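Local coordinates for SusD superfamily protein (Bacteroides thetaiotaomicron, PDB 3MCX) that is of unknown function but, as a zinc-binding SusD-family protein of the outer membrane, probably binds glycans at the cell surface for uptake, at residues F421-R433 / N446-A458. Numbering follows the deposited sequence. Where two conformers were deposited one is given.
Sequences FYDYLRNGLAIER and NAQKIEATDLRIA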
loop_
_atom_site.group_PDB
_atom_site.type_symbol
_atom_site.label_atom_id
_atom_site.label_comp_id
_atom_site.label_asym_id
_atom_site.label_seq_id
_atom_site.Cartn_x
_atom_site.Cartn_y
_atom_site.Cartn_z
ATOM N N PHE A 421 5.596 6.713 -0.882
ATOM C CA PHE A 421 6.204 6.956 -2.200
ATOM C C PHE A 421 5.293 7.753 -3.133
ATOM O O PHE A 421 5.706 8.700 -3.783
ATOM C CB PHE A 421 6.494 5.575 -2.792
ATOM C CG PHE A 421 7.171 5.550 -4.147
ATOM C CD1 PHE A 421 8.190 6.406 -4.490
ATOM C CD2 PHE A 421 6.830 4.541 -5.064
ATOM C CE1 PHE A 421 8.839 6.277 -5.686
ATOM C CE2 PHE A 421 7.466 4.443 -6.264
ATOM C CZ PHE A 421 8.471 5.285 -6.570
ATOM N N TYR A 422 4.048 7.313 -3.183
ATOM C CA TYR A 422 3.054 7.907 -4.104
ATOM C C TYR A 422 2.723 9.346 -3.735
ATOM O O TYR A 422 2.398 10.152 -4.612
ATOM C CB TYR A 422 1.818 7.002 -4.145
ATOM C CG TYR A 422 2.213 5.614 -4.544
ATOM C CD1 TYR A 422 2.696 5.363 -5.839
ATOM C CD2 TYR A 422 2.259 4.591 -3.601
ATOM C CE1 TYR A 422 3.114 4.134 -6.219
ATOM C CE2 TYR A 422 2.724 3.310 -3.980
ATOM C CZ TYR A 422 3.151 3.107 -5.278
ATOM O OH TYR A 422 3.628 1.860 -5.676
ATOM N N ASP A 423 2.849 9.691 -2.449
ATOM C CA ASP A 423 2.695 11.095 -1.999
ATOM C C ASP A 423 3.649 12.019 -2.746
ATOM O O ASP A 423 3.283 13.129 -3.132
ATOM C CB ASP A 423 2.970 11.249 -0.498
ATOM C CG ASP A 423 2.044 10.450 0.376
ATOM O OD1 ASP A 423 1.155 9.703 -0.097
ATOM O OD2 ASP A 423 2.191 10.607 1.621
ATOM N N TYR A 424 4.895 11.584 -2.927
ATOM C CA TYR A 424 5.854 12.381 -3.658
ATOM C C TYR A 424 5.479 12.388 -5.137
ATOM O O TYR A 424 5.428 13.448 -5.764
ATOM C CB TYR A 424 7.263 11.805 -3.529
ATOM C CG TYR A 424 7.882 11.962 -2.164
ATOM C CD1 TYR A 424 7.622 11.029 -1.176
ATOM C CD2 TYR A 424 8.737 13.020 -1.873
ATOM C CE1 TYR A 424 8.196 11.172 0.089
ATOM C CE2 TYR A 424 9.303 13.152 -0.628
ATOM C CZ TYR A 424 9.056 12.196 0.337
ATOM O OH TYR A 424 9.623 12.331 1.603
ATOM N N LEU A 425 5.187 11.210 -5.699
ATOM C CA LEU A 425 4.979 11.101 -7.145
ATOM C C LEU A 425 3.822 11.982 -7.603
ATOM O O LEU A 425 3.958 12.745 -8.573
ATOM C CB LEU A 425 4.746 9.658 -7.543
ATOM C CG LEU A 425 5.883 8.665 -7.247
ATOM C CD1 LEU A 425 5.513 7.249 -7.716
ATOM C CD2 LEU A 425 7.231 9.156 -7.835
ATOM N N ARG A 426 2.672 11.863 -6.937
ATOM C CA ARG A 426 1.497 12.612 -7.420
ATOM C C ARG A 426 1.592 14.111 -7.231
ATOM O O ARG A 426 0.855 14.880 -7.846
ATOM C CB ARG A 426 0.199 12.114 -6.785
ATOM C CG ARG A 426 0.062 12.380 -5.315
ATOM C CD ARG A 426 -1.329 11.995 -4.806
ATOM N NE ARG A 426 -1.314 12.072 -3.348
ATOM C CZ ARG A 426 -0.932 11.072 -2.550
ATOM N NH1 ARG A 426 -0.584 9.887 -3.021
ATOM N NH2 ARG A 426 -0.918 11.271 -1.238
ATOM N N ASN A 427 2.537 14.537 -6.389
ATOM C CA ASN A 427 2.810 15.932 -6.176
ATOM C C ASN A 427 4.028 16.472 -6.923
ATOM O O ASN A 427 4.411 17.629 -6.757
ATOM C CB ASN A 427 2.866 16.219 -4.673
ATOM C CG ASN A 427 1.490 16.149 -4.049
ATOM O OD1 ASN A 427 0.625 16.967 -4.421
ATOM N ND2 ASN A 427 1.237 15.165 -3.196
ATOM N N GLY A 428 4.621 15.646 -7.788
ATOM C CA GLY A 428 5.780 16.053 -8.582
ATOM C C GLY A 428 7.034 16.356 -7.785
ATOM O O GLY A 428 7.882 17.152 -8.205
ATOM N N LEU A 429 7.148 15.725 -6.630
ATOM C CA LEU A 429 8.203 16.064 -5.682
ATOM C C LEU A 429 9.362 15.101 -5.802
ATOM O O LEU A 429 9.151 13.888 -5.909
ATOM C CB LEU A 429 7.677 15.960 -4.249
ATOM C CG LEU A 429 6.558 16.938 -3.937
ATOM C CD1 LEU A 429 6.077 16.689 -2.486
ATOM C CD2 LEU A 429 6.942 18.421 -4.137
ATOM N N ALA A 430 10.567 15.632 -5.778
ATOM C CA ALA A 430 11.781 14.814 -5.701
ATOM C C ALA A 430 11.901 14.165 -4.337
ATOM O O ALA A 430 11.646 14.798 -3.304
ATOM C CB ALA A 430 13.035 15.649 -5.977
ATOM N N ILE A 431 12.398 12.937 -4.374
ATOM C CA ILE A 431 12.650 12.112 -3.179
ATOM C C ILE A 431 14.132 12.204 -2.900
ATOM O O ILE A 431 14.932 11.852 -3.767
ATOM C CB ILE A 431 12.275 10.680 -3.473
ATOM C CG1 ILE A 431 10.763 10.552 -3.641
ATOM C CG2 ILE A 431 12.777 9.782 -2.324
ATOM C CD1 ILE A 431 10.382 9.295 -4.400
ATOM N N GLU A 432 14.525 12.723 -1.729
ATOM C CA GLU A 432 15.946 12.859 -1.381
ATOM C C GLU A 432 16.221 12.040 -0.122
ATOM O O GLU A 432 15.565 12.215 0.907
ATOM C CB GLU A 432 16.361 14.322 -1.149
ATOM C CG GLU A 432 16.387 15.193 -2.418
ATOM C CD GLU A 432 16.895 16.609 -2.151
ATOM O OE1 GLU A 432 16.196 17.398 -1.467
ATOM O OE2 GLU A 432 18.024 16.903 -2.573
ATOM N N ARG A 433 17.189 11.146 -0.222
ATOM C CA ARG A 433 17.652 10.344 0.905
ATOM C C ARG A 433 18.848 11.076 1.523
ATOM O O ARG A 433 19.976 10.923 1.058
ATOM C CB ARG A 433 18.053 8.961 0.392
ATOM C CG ARG A 433 16.935 8.050 0.016
ATOM C CD ARG A 433 16.312 8.267 -1.403
ATOM N NE ARG A 433 15.403 7.164 -1.597
ATOM C CZ ARG A 433 15.739 5.949 -2.020
ATOM N NH1 ARG A 433 16.892 5.715 -2.628
ATOM N NH2 ARG A 433 14.864 4.992 -1.896
ATOM N N ASN A 446 23.155 6.020 -8.099
ATOM C CA ASN A 446 22.523 7.319 -8.418
ATOM C C ASN A 446 21.099 7.402 -7.898
ATOM O O ASN A 446 20.158 7.772 -8.601
ATOM C CB ASN A 446 22.607 7.639 -9.922
ATOM C CG ASN A 446 22.025 9.014 -10.262
ATOM O OD1 ASN A 446 22.131 9.971 -9.472
ATOM N ND2 ASN A 446 21.371 9.112 -11.435
ATOM N N ALA A 447 20.921 7.053 -6.635
ATOM C CA ALA A 447 19.608 7.030 -6.044
ATOM C C ALA A 447 19.558 7.799 -4.732
ATOM O O ALA A 447 18.711 7.537 -3.873
ATOM C CB ALA A 447 19.101 5.549 -5.857
ATOM N N GLN A 448 20.411 8.800 -4.596
ATOM C CA GLN A 448 20.281 9.732 -3.473
ATOM C C GLN A 448 19.108 10.713 -3.710
ATOM O O GLN A 448 18.493 11.204 -2.769
ATOM C CB GLN A 448 21.573 10.499 -3.254
ATOM C CG GLN A 448 22.714 9.609 -2.771
ATOM C CD GLN A 448 23.931 10.425 -2.439
ATOM O OE1 GLN A 448 24.658 10.865 -3.335
ATOM N NE2 GLN A 448 24.149 10.667 -1.160
ATOM N N LYS A 449 18.851 11.019 -4.976
ATOM C CA LYS A 449 17.735 11.897 -5.379
ATOM C C LYS A 449 17.015 11.222 -6.522
ATOM O O LYS A 449 17.659 10.824 -7.504
ATOM C CB LYS A 449 18.210 13.293 -5.818
ATOM C CG LYS A 449 16.995 14.217 -6.220
ATOM C CD LYS A 449 17.355 15.548 -6.806
ATOM C CE LYS A 449 17.866 15.424 -8.250
ATOM N NZ LYS A 449 17.759 16.635 -9.097
ATOM N N ILE A 450 15.705 11.135 -6.409
ATOM C CA ILE A 450 14.857 10.586 -7.505
ATOM C C ILE A 450 13.772 11.614 -7.812
ATOM O O ILE A 450 12.902 11.842 -6.990
ATOM C CB ILE A 450 14.240 9.228 -7.174
ATOM C CG1 ILE A 450 15.317 8.246 -6.682
ATOM C CG2 ILE A 450 13.525 8.621 -8.376
ATOM C CD1 ILE A 450 15.377 8.213 -5.159
ATOM N N GLU A 451 13.825 12.171 -9.018
ATOM C CA GLU A 451 12.731 13.019 -9.502
ATOM C C GLU A 451 11.507 12.190 -9.841
ATOM O O GLU A 451 11.618 11.007 -10.166
ATOM C CB GLU A 451 13.154 13.815 -10.734
ATOM C CG GLU A 451 14.350 14.712 -10.503
ATOM C CD GLU A 451 14.012 16.020 -9.797
ATOM O OE1 GLU A 451 12.898 16.157 -9.216
ATOM O OE2 GLU A 451 14.906 16.900 -9.840
ATOM N N ALA A 452 10.323 12.824 -9.775
ATOM C CA ALA A 452 9.056 12.138 -10.066
ATOM C C ALA A 452 8.890 11.765 -11.541
ATOM O O ALA A 452 8.034 10.953 -11.885
ATOM C CB ALA A 452 7.854 12.993 -9.600
ATOM N N THR A 453 9.776 12.271 -12.367
ATOM C CA THR A 453 9.871 11.958 -13.789
ATOM C C THR A 453 11.025 10.990 -14.100
ATOM O O THR A 453 11.242 10.670 -15.271
ATOM C CB THR A 453 10.076 13.222 -14.590
ATOM O OG1 THR A 453 11.165 13.980 -14.031
ATOM C CG2 THR A 453 8.770 14.087 -14.569
ATOM N N ASP A 454 11.704 10.482 -13.077
ATOM C CA ASP A 454 12.825 9.569 -13.326
ATOM C C ASP A 454 12.290 8.264 -13.963
ATOM O O ASP A 454 11.370 7.668 -13.454
ATOM C CB ASP A 454 13.547 9.289 -12.006
ATOM C CG ASP A 454 14.906 8.630 -12.191
ATOM O OD1 ASP A 454 14.935 7.490 -12.736
ATOM O OD2 ASP A 454 15.946 9.202 -11.753
ATOM N N LEU A 455 12.921 7.860 -15.067
ATOM C CA LEU A 455 12.491 6.644 -15.778
ATOM C C LEU A 455 12.489 5.460 -14.840
ATOM O O LEU A 455 11.692 4.540 -15.057
ATOM C CB LEU A 455 13.342 6.354 -17.010
ATOM C CG LEU A 455 13.425 7.432 -18.067
ATOM C CD1 LEU A 455 14.361 7.008 -19.176
ATOM C CD2 LEU A 455 12.027 7.734 -18.542
ATOM N N ARG A 456 13.359 5.447 -13.823
ATOM C CA ARG A 456 13.446 4.282 -12.939
ATOM C C ARG A 456 12.264 4.115 -11.978
ATOM O O ARG A 456 12.156 3.084 -11.304
ATOM C CB ARG A 456 14.774 4.306 -12.170
ATOM C CG ARG A 456 15.985 4.280 -13.066
ATOM C CD ARG A 456 17.265 4.601 -12.320
ATOM N NE ARG A 456 17.210 5.938 -11.767
ATOM C CZ ARG A 456 18.079 6.406 -10.888
ATOM N NH1 ARG A 456 19.081 5.627 -10.467
ATOM N NH2 ARG A 456 17.973 7.664 -10.447
ATOM N N ILE A 457 11.371 5.106 -11.895
ATOM C CA ILE A 457 10.167 4.961 -11.096
ATOM C C ILE A 457 9.317 3.808 -11.588
ATOM O O ILE A 457 8.738 3.100 -10.769
ATOM C CB ILE A 457 9.315 6.239 -11.066
ATOM C CG1 ILE A 457 9.928 7.248 -10.085
ATOM C CG2 ILE A 457 7.832 5.921 -10.732
ATOM C CD1 ILE A 457 9.655 8.678 -10.495
ATOM N N ALA A 458 9.202 3.638 -12.914
ATOM C CA ALA A 458 8.485 2.512 -13.493
ATOM C C ALA A 458 9.419 1.301 -13.464
ATOM O O ALA A 458 10.461 1.296 -14.132
ATOM C CB ALA A 458 8.021 2.836 -14.903
HETATM O O HOH W 1 10.259 15.716 -9.206
HETATM O O HOH W 2 9.810 11.320 -6.972
HETATM O O HOH W 3 20.014 14.272 -2.721
HETATM O O HOH W 4 22.288 9.414 0.865
#
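Leu-425 and Ile-457 interlock at the apolar centre, their side chains heading opposite ways, Leu-425 CD2 lying 3.6 Å from Ile-457 CD1 and the other branch, CD1, facing Ile-457 CG2. Beside them the methyl of Ala-452 sits 3.8 Å from Gly-428 CA, where a Schellman motif ends helix 420-426. A water there donates to Gly-428 O and Glu-451 OE1 and accepts from Ala-452 N. The chain then enters a two-stranded antiparallel sheet: Ile-431 and Ile-450 form a hydrogen-bonded pair, with Ile-431 N to Ile-450 O nearly straight at 176°. Ile-431 CG2 approaches Ile-450 CD1 on the buried side; on the other, Glu-432 and Lys-449 run side by side. The same Ile-450 CD1 lies over one guanidinium face of Arg-433, 3.7 Å from its NE. Bent at chi2 (81°), the arginine chain brings NH1 to Ala-447 O, 2.9 Å away and in the carbonyl plane; NH1 also reaches Tyr-72 O and NE reaches Ala-53 O. A leucine in place of Arg-433 would probably leave these three carbonyls without its N-H donors and Ile-450 CD1 without the flat group it packs on. Met by three backbone carbonyls, the buried guanidinium is probably stabilised by their dipoles, and it ties the strand pair to Ala-53 and Tyr-72, far earlier in the chain.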